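Local atomic coordinates of carbohydrate oxidase (Microdochium nivale, PDB entry 3RJA), a protein that oxidises the C1 hydroxyl of mono-, oligo- and polysaccharides to lactones with FAD as cofactor, passing the electrons to molecular oxygen to give hydrogen peroxide. Residues A41-T46 and D89-V94; G162-L167 and V197-L202. One frame throughout, in Å; residues are numbered along the deposited sequence.

Contact 1: A41-T46 and D89-V94. With ABL ((2R,3R,4R,5R)-4,5-dihydroxy-2-(hydroxymethyl)-6-oxopiperidin-3-yl beta-D-glucopyranoside), chain H; TRS (2-amino-2-hydroxymethyl-propane-1,3-diol), chain I.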
loop_
_atom_site.group_PDB
_atom_site.type_symbol
_atom_site.label_atom_id
_atom_site.label_comp_id
_atom_site.label_asym_id
_atom_site.label_seq_id
_atom_site.Cartn_x
_atom_site.Cartn_y
_atom_site.Cartn_z
ATOM N N ALA A 41 -12.935 2.241 19.873
ATOM C CA ALA A 41 -12.124 1.590 20.908
ATOM C C ALA A 41 -10.651 1.909 20.633
ATOM O O ALA A 41 -10.083 1.443 19.628
ATOM C CB ALA A 41 -12.325 0.086 20.897
ATOM N N GLN A 42 -10.048 2.718 21.503
ATOM C CA GLN A 42 -8.660 3.142 21.314
ATOM C C GLN A 42 -7.788 2.167 22.124
ATOM O O GLN A 42 -7.519 2.396 23.321
ATOM C CB GLN A 42 -8.473 4.577 21.794
ATOM C CG GLN A 42 -7.146 5.218 21.356
ATOM C CD GLN A 42 -6.878 6.540 22.057
ATOM O OE1 GLN A 42 -7.149 7.630 21.509
ATOM N NE2 GLN A 42 -6.346 6.460 23.257
ATOM N N THR A 43 -7.388 1.068 21.483
ATOM C CA THR A 43 -6.821 -0.068 22.208
ATOM C C THR A 43 -5.368 0.139 22.611
ATOM O O THR A 43 -4.617 0.778 21.887
ATOM C CB THR A 43 -6.917 -1.374 21.381
ATOM O OG1 THR A 43 -6.264 -1.209 20.110
ATOM C CG2 THR A 43 -8.389 -1.781 21.175
ATOM N N GLN A 44 -4.963 -0.469 23.721
ATOM C CA GLN A 44 -3.581 -0.410 24.186
ATOM C C GLN A 44 -2.909 -1.790 24.180
ATOM O O GLN A 44 -1.682 -1.893 24.130
ATOM C CB GLN A 44 -3.519 0.207 25.611
ATOM C CG GLN A 44 -3.866 1.699 25.643
ATOM C CD GLN A 44 -2.774 2.600 25.012
ATOM O OE1 GLN A 44 -1.610 2.193 24.887
ATOM N NE2 GLN A 44 -3.153 3.812 24.605
ATOM N N THR A 45 -3.699 -2.853 24.223
ATOM C CA THR A 45 -3.155 -4.210 24.338
ATOM C C THR A 45 -3.902 -5.189 23.422
ATOM O O THR A 45 -5.004 -4.877 22.931
ATOM C CB THR A 45 -3.368 -4.760 25.759
ATOM O OG1 THR A 45 -4.782 -4.918 25.987
ATOM C CG2 THR A 45 -2.743 -3.829 26.848
ATOM N N THR A 46 -3.336 -6.390 23.248
ATOM C CA THR A 46 -3.996 -7.451 22.502
ATOM C C THR A 46 -5.356 -7.797 23.126
ATOM O O THR A 46 -6.365 -7.962 22.406
ATOM C CB THR A 46 -3.093 -8.695 22.371
ATOM O OG1 THR A 46 -1.872 -8.302 21.721
ATOM C CG2 THR A 46 -3.775 -9.802 21.516
ATOM N N ASP A 89 -3.697 3.098 16.477
ATOM C CA ASP A 89 -2.525 3.931 16.275
ATOM C C ASP A 89 -1.783 4.423 17.544
ATOM O O ASP A 89 -0.794 5.174 17.431
ATOM C CB ASP A 89 -2.842 5.077 15.290
ATOM C CG ASP A 89 -3.305 6.353 15.990
ATOM O OD1 ASP A 89 -3.995 6.258 17.025
ATOM O OD2 ASP A 89 -2.989 7.455 15.475
ATOM N N ARG A 90 -2.221 4.021 18.740
ATOM C CA ARG A 90 -1.456 4.329 19.958
ATOM C C ARG A 90 -0.600 3.117 20.335
ATOM O O ARG A 90 0.194 3.182 21.267
ATOM C CB ARG A 90 -2.360 4.720 21.142
ATOM C CG ARG A 90 -3.305 5.897 20.915
ATOM C CD ARG A 90 -2.588 7.150 20.386
ATOM N NE ARG A 90 -3.360 8.353 20.678
ATOM C CZ ARG A 90 -4.398 8.761 19.954
ATOM N NH1 ARG A 90 -4.782 8.065 18.889
ATOM N NH2 ARG A 90 -5.052 9.864 20.288
ATOM N N MET A 91 -0.782 2.008 19.611
ATOM C CA MET A 91 0.030 0.801 19.821
ATOM C C MET A 91 1.171 0.808 18.788
ATOM O O MET A 91 1.034 0.304 17.659
ATOM C CB MET A 91 -0.813 -0.471 19.697
ATOM C CG MET A 91 -1.993 -0.554 20.691
ATOM S SD MET A 91 -3.118 -1.878 20.214
ATOM C CE MET A 91 -2.104 -3.263 20.741
ATOM N N ILE A 92 2.296 1.385 19.179
ATOM C CA ILE A 92 3.302 1.786 18.215
ATOM C C ILE A 92 4.673 1.148 18.404
ATOM O O ILE A 92 5.598 1.472 17.671
ATOM C CB ILE A 92 3.485 3.359 18.243
ATOM C CG1 ILE A 92 3.952 3.830 19.626
ATOM C CG2 ILE A 92 2.200 4.061 17.803
ATOM C CD1 ILE A 92 4.442 5.315 19.646
ATOM N N ASP A 93 4.827 0.277 19.392
ATOM C CA ASP A 93 6.177 -0.176 19.752
ATOM C C ASP A 93 6.714 -1.309 18.901
ATOM O O ASP A 93 5.968 -2.214 18.513
ATOM C CB ASP A 93 6.183 -0.667 21.190
ATOM C CG ASP A 93 5.879 0.448 22.180
ATOM O OD1 ASP A 93 6.070 1.633 21.842
ATOM O OD2 ASP A 93 5.437 0.126 23.287
ATOM N N VAL A 94 8.015 -1.253 18.647
ATOM C CA VAL A 94 8.801 -2.461 18.431
ATOM C C VAL A 94 8.956 -3.162 19.787
ATOM O O VAL A 94 9.704 -2.702 20.683
ATOM C CB VAL A 94 10.151 -2.152 17.774
ATOM C CG1 VAL A 94 10.968 -3.428 17.633
ATOM C CG2 VAL A 94 9.911 -1.457 16.400
HETATM C C1A ABL H . -10.867 10.136 24.298
HETATM O O1A ABL H . -11.604 10.553 23.374
HETATM C C2A ABL H . -10.581 10.980 25.541
HETATM O O2A ABL H . -10.703 12.344 25.148
HETATM C C3A ABL H . -9.140 10.760 26.031
HETATM O O3A ABL H . -8.976 11.478 27.267
HETATM C C4A ABL H . -8.891 9.299 26.273
HETATM O O1 ABL H . -7.540 9.088 26.726
HETATM C C5A ABL H . -8.974 8.640 24.870
HETATM N N5 ABL H . -10.276 8.922 24.239
HETATM C C6A ABL H . -8.865 7.104 25.003
HETATM O O6A ABL H . -9.499 6.660 26.188
HETATM C C1 ABL H . -7.247 8.561 28.043
HETATM C C2 ABL H . -5.721 8.410 28.189
HETATM O O2 ABL H . -5.207 7.524 27.190
HETATM C C3 ABL H . -5.368 7.877 29.571
HETATM O O3 ABL H . -3.962 7.959 29.706
HETATM C C4 ABL H . -6.113 8.683 30.681
HETATM O O4 ABL H . -5.950 8.042 31.937
HETATM C C5 ABL H . -7.608 8.800 30.360
HETATM O O5 ABL H . -7.714 9.412 29.066
HETATM C C6 ABL H . -8.436 9.538 31.421
HETATM O O6 ABL H . -7.998 10.835 31.730
HETATM C C TRS I . 1.920 1.258 24.485
HETATM C C1 TRS I . 1.213 0.006 24.939
HETATM C C2 TRS I . 2.664 0.676 23.291
HETATM C C3 TRS I . 2.716 2.061 25.508
HETATM N N TRS I . 0.872 2.155 23.979
HETATM O O1 TRS I . 0.499 -0.489 23.813
HETATM O O2 TRS I . 2.603 1.550 22.182
HETATM O O3 TRS I . 2.771 3.424 25.116
HETATM O O HOH W 1 -4.588 2.506 19.742
#
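In the FAD binding domain, the turn that carries strand 39-42 into helix 46-58 meets the loop between strands 84-87 and 94-98, chiefly where Thr43 and Gln44 touch Met91 and Arg90. Met91 lies across the turn against both its backbone and the Thr43 hydroxyl, a task that suits a long, flexible apolar chain. Its CG sits 3.2 Å from Thr43 O, its SD is 3.2 Å from Thr43 OG1, and a bend at the last torsion (chi3 75°) lays CE 3.7 Å from Gln44 O. A water donates to Thr43 O at 2.8 Å and accepts from Arg90 N at 3.0 Å, bridging two backbone groups. Nearer the surface, Gln44 is bent at chi2 (-71°), which turns CD back toward the loop. There a Tris molecule, probably from the crystallisation liquor, clips the segments together: its N donates to Gln44 OE1 at 2.6 Å and to Arg90 O at 3.0 Å, its O1 donates to Gln44 O, and its O2 accepts from Ile92 N. At the strand end of the turn the extended Gln42, part of the pocket for a sugar lactam, passes its amide over one face of the Arg90 guanidinium, the two planes 36° apart in the Arg90 conformer described, one of two deposited. Asp89 OD1, 2.7 Å from Arg90 NH1, lies at the guanidinium edge in plane and offers its syn lone pair. Asp21 and Asp25, on helix 20-25, supply further salt bridges, consistent with a cationic side chain held in an acidic surround. Strand 39-42 itself pairs in parallel with 84-87, and Thr45 OG1 caps His48 N at the start of helix 46-58, whose Ile49 packs against Met91.

Contact 2: G162-L167 and V197-L202. With FAD (flavin-adenine dinucleotide), chain B.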
loop_
_atom_site.group_PDB
_atom_site.type_symbol
_atom_site.label_atom_id
_atom_site.label_comp_id
_atom_site.label_asym_id
_atom_site.label_seq_id
_atom_site.Cartn_x
_atom_site.Cartn_y
_atom_site.Cartn_z
ATOM N N GLY A 162 5.737 -14.119 10.745
ATOM C CA GLY A 162 4.656 -14.578 11.622
ATOM C C GLY A 162 3.724 -13.463 12.078
ATOM O O GLY A 162 4.065 -12.278 11.970
ATOM N N VAL A 163 2.550 -13.844 12.586
ATOM C CA VAL A 163 1.610 -12.880 13.159
ATOM C C VAL A 163 0.884 -13.495 14.350
ATOM O O VAL A 163 0.712 -14.720 14.422
ATOM C CB VAL A 163 0.548 -12.361 12.126
ATOM C CG1 VAL A 163 1.174 -11.343 11.146
ATOM C CG2 VAL A 163 -0.125 -13.526 11.354
ATOM N N THR A 164 0.490 -12.636 15.284
ATOM C CA THR A 164 -0.499 -12.971 16.279
ATOM C C THR A 164 -1.789 -12.353 15.768
ATOM O O THR A 164 -1.808 -11.199 15.332
ATOM C CB THR A 164 -0.112 -12.388 17.657
ATOM O OG1 THR A 164 1.173 -12.917 18.030
ATOM C CG2 THR A 164 -1.126 -12.782 18.731
ATOM N N VAL A 165 -2.870 -13.110 15.779
ATOM C CA VAL A 165 -4.104 -12.607 15.152
ATOM C C VAL A 165 -5.276 -12.814 16.097
ATOM O O VAL A 165 -5.432 -13.898 16.674
ATOM C CB VAL A 165 -4.392 -13.340 13.826
ATOM C CG1 VAL A 165 -5.548 -12.679 13.062
ATOM C CG2 VAL A 165 -3.162 -13.411 12.962
ATOM N N VAL A 166 -6.114 -11.790 16.234
ATOM C CA VAL A 166 -7.421 -11.919 16.908
ATOM C C VAL A 166 -8.464 -12.305 15.868
ATOM O O VAL A 166 -8.695 -11.544 14.899
ATOM C CB VAL A 166 -7.835 -10.588 17.603
ATOM C CG1 VAL A 166 -9.240 -10.713 18.262
ATOM C CG2 VAL A 166 -6.804 -10.182 18.612
ATOM N N LEU A 167 -9.088 -13.472 16.044
ATOM C CA LEU A 167 -10.088 -13.959 15.078
ATOM C C LEU A 167 -11.474 -13.415 15.369
ATOM O O LEU A 167 -11.699 -12.884 16.459
ATOM C CB LEU A 167 -10.137 -15.501 15.037
ATOM C CG LEU A 167 -8.826 -16.215 14.718
ATOM C CD1 LEU A 167 -9.020 -17.747 14.642
ATOM C CD2 LEU A 167 -8.161 -15.669 13.433
ATOM N N VAL A 197 -4.775 -8.262 13.044
ATOM C CA VAL A 197 -3.402 -8.612 13.411
ATOM C C VAL A 197 -3.008 -7.761 14.616
ATOM O O VAL A 197 -3.169 -6.522 14.597
ATOM C CB VAL A 197 -2.386 -8.411 12.263
ATOM C CG1 VAL A 197 -0.926 -8.729 12.757
ATOM C CG2 VAL A 197 -2.769 -9.291 11.045
ATOM N N ALA A 198 -2.520 -8.435 15.664
ATOM C CA ALA A 198 -2.180 -7.801 16.956
ATOM C C ALA A 198 -0.662 -7.674 17.141
ATOM O O ALA A 198 -0.200 -6.817 17.901
ATOM C CB ALA A 198 -2.780 -8.624 18.134
ATOM N N VAL A 199 0.100 -8.540 16.467
ATOM C CA VAL A 199 1.573 -8.427 16.444
ATOM C C VAL A 199 2.054 -8.858 15.060
ATOM O O VAL A 199 1.631 -9.920 14.548
ATOM C CB VAL A 199 2.269 -9.339 17.509
ATOM C CG1 VAL A 199 3.801 -9.171 17.495
ATOM C CG2 VAL A 199 1.722 -9.083 18.927
ATOM N N TRP A 200 2.924 -8.051 14.453
ATOM C CA TRP A 200 3.646 -8.476 13.225
ATOM C C TRP A 200 5.025 -9.006 13.587
ATOM O O TRP A 200 5.756 -8.359 14.337
ATOM C CB TRP A 200 3.812 -7.312 12.243
ATOM C CG TRP A 200 2.507 -6.795 11.729
ATOM C CD1 TRP A 200 1.728 -5.796 12.272
ATOM C CD2 TRP A 200 1.798 -7.287 10.584
ATOM N NE1 TRP A 200 0.572 -5.652 11.523
ATOM C CE2 TRP A 200 0.602 -6.541 10.476
ATOM C CE3 TRP A 200 2.071 -8.281 9.630
ATOM C CZ2 TRP A 200 -0.346 -6.778 9.449
ATOM C CZ3 TRP A 200 1.149 -8.505 8.615
ATOM C CH2 TRP A 200 -0.047 -7.758 8.528
ATOM N N LYS A 201 5.401 -10.154 13.031
ATOM C CA LYS A 201 6.768 -10.674 13.257
ATOM C C LYS A 201 7.541 -10.576 11.960
ATOM O O LYS A 201 7.178 -11.176 10.951
ATOM C CB LYS A 201 6.733 -12.082 13.869
ATOM C CG LYS A 201 5.764 -12.168 15.062
ATOM C CD LYS A 201 5.643 -13.565 15.594
ATOM C CE LYS A 201 4.554 -13.692 16.673
ATOM N NZ LYS A 201 4.139 -15.164 16.785
ATOM N N LEU A 202 8.599 -9.776 11.982
ATOM C CA LEU A 202 9.182 -9.283 10.719
ATOM C C LEU A 202 10.668 -9.540 10.620
ATOM O O LEU A 202 11.411 -9.133 11.526
ATOM C CB LEU A 202 8.956 -7.762 10.594
ATOM C CG LEU A 202 7.512 -7.235 10.672
ATOM C CD1 LEU A 202 7.469 -5.677 10.533
ATOM C CD2 LEU A 202 6.622 -7.895 9.608
HETATM P PA FAD B . -5.973 1.695 7.318
HETATM O O1A FAD B . -5.860 1.885 8.807
HETATM O O2A FAD B . -6.934 2.630 6.629
HETATM O O5B FAD B . -6.418 0.183 7.021
HETATM C C5B FAD B . -6.342 -0.326 5.694
HETATM C C4B FAD B . -7.059 -1.686 5.649
HETATM O O4B FAD B . -6.365 -2.621 6.476
HETATM C C3B FAD B . -8.492 -1.624 6.174
HETATM O O3B FAD B . -9.257 -2.650 5.539
HETATM C C2B FAD B . -8.294 -2.006 7.637
HETATM O O2B FAD B . -9.428 -2.495 8.315
HETATM C C1B FAD B . -7.210 -3.066 7.502
HETATM N N9A FAD B . -6.442 -3.165 8.740
HETATM C C8A FAD B . -5.878 -2.135 9.486
HETATM N N7A FAD B . -5.261 -2.707 10.555
HETATM C C5A FAD B . -5.403 -4.041 10.482
HETATM C C6A FAD B . -4.970 -5.074 11.318
HETATM N N6A FAD B . -4.246 -4.810 12.429
HETATM N N1A FAD B . -5.273 -6.374 10.952
HETATM C C2A FAD B . -6.027 -6.637 9.813
HETATM N N3A FAD B . -6.490 -5.618 9.005
HETATM C C4A FAD B . -6.161 -4.340 9.345
HETATM N N1 FAD B . 1.262 1.961 -0.782
HETATM C C2 FAD B . 2.389 1.279 -1.256
HETATM O O2 FAD B . 2.355 0.071 -1.516
HETATM N N3 FAD B . 3.572 2.005 -1.364
HETATM C C4 FAD B . 3.752 3.307 -0.938
HETATM O O4 FAD B . 4.880 3.848 -0.964
HETATM C C4X FAD B . 2.509 4.011 -0.491
HETATM N N5 FAD B . 2.569 5.266 -0.081
HETATM C C5X FAD B . 1.469 5.909 0.436
HETATM C C6 FAD B . 1.574 7.225 0.957
HETATM C C7 FAD B . 0.510 7.827 1.600
HETATM C C7M FAD B . 0.630 9.264 2.149
HETATM C C8 FAD B . -0.657 7.065 1.850
HETATM C C8M FAD B . -1.843 7.672 2.574
HETATM C C9 FAD B . -0.802 5.805 1.291
HETATM C C9A FAD B . 0.261 5.191 0.597
HETATM N N10 FAD B . 0.195 3.853 0.140
HETATM C C10 FAD B . 1.280 3.263 -0.491
HETATM C "C1'" FAD B . -1.088 3.091 0.291
HETATM C "C2'" FAD B . -1.054 2.233 1.547
HETATM O "O2'" FAD B . -0.210 1.110 1.326
HETATM C "C3'" FAD B . -2.443 1.722 1.860
HETATM O "O3'" FAD B . -3.355 2.798 1.921
HETATM C "C4'" FAD B . -2.419 0.936 3.182
HETATM O "O4'" FAD B . -3.459 0.007 3.178
HETATM C "C5'" FAD B . -2.508 1.864 4.396
HETATM O "O5'" FAD B . -2.455 1.106 5.572
HETATM P P FAD B . -3.053 1.748 6.939
HETATM O O1P FAD B . -2.811 0.827 8.097
HETATM O O2P FAD B . -2.465 3.145 7.144
HETATM O O3P FAD B . -4.590 1.880 6.514
#
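Val163, Trp200 and Val197 make the tight face of this strand pair. Val163 CG1 stands anti to its own carbonyl carbon (chi1 -75°) and packs 3.5 Å from Trp200 CE3, while the same methyl touches Val197 CG1 at 3.7 Å. Val197 CG1 also rests over one face of the indole, toward its rim. Branched aliphatic and broad aromatic groups fill this layer, and Ile187 of helix 181-190 packs on all three residues. The backbones run antiparallel, their axes 167° apart, with Lys201 N donating to Gly162 O at 2.7 Å and Thr164 N to Val199 O at 3.0 Å. The register then slips by one in a classic beta bulge: Ala198 and Val199 both face Thr164, whose carbonyl accepts a nearly straight bond from Ala198 N (2.9 Å, 170°) and a weak one from Val199 N. At this end of the strand Val197 grips the adenine of FAD with its backbone, N donating to N1A at 2.9 Å and O accepting from N6A at 3.0 Å. The opposite face is looser around Thr164 and Val199, which lie side by side and are partly exposed, but closes up at Gly162, whose lack of a side chain lets the extended Lys201 lie over its peptide, Lys201 CG 3.5 Å from Gly162 O. Lys201 CE passes obliquely by Thr164 OG1; Lys201 NZ forms a salt bridge and Thr164 OG1 a hydrogen bond with Glu174.

Contact 2 is buried and built from antiparallel strands, regular but for one bulge, so direct backbone hydrogen bonds and close apolar packing hold it. Contact 1, only partly buried, joins a turn to an irregular loop, where a bridging water and side-chain packing link the segments, and the charged Arg90 is paired within its own loop and with helix 20-25. The two meet at the start of helix 46-58: Thr46 OG1 lies 3.7 Å from Ala198 CB, and Thr46 CG2 packs against Val166 CG2. Thus this helix rests on the strand pair. Contact 2 holds the adenine of FAD through backbone atoms, whereas contact 1 lends Gln42 to a sugar pocket.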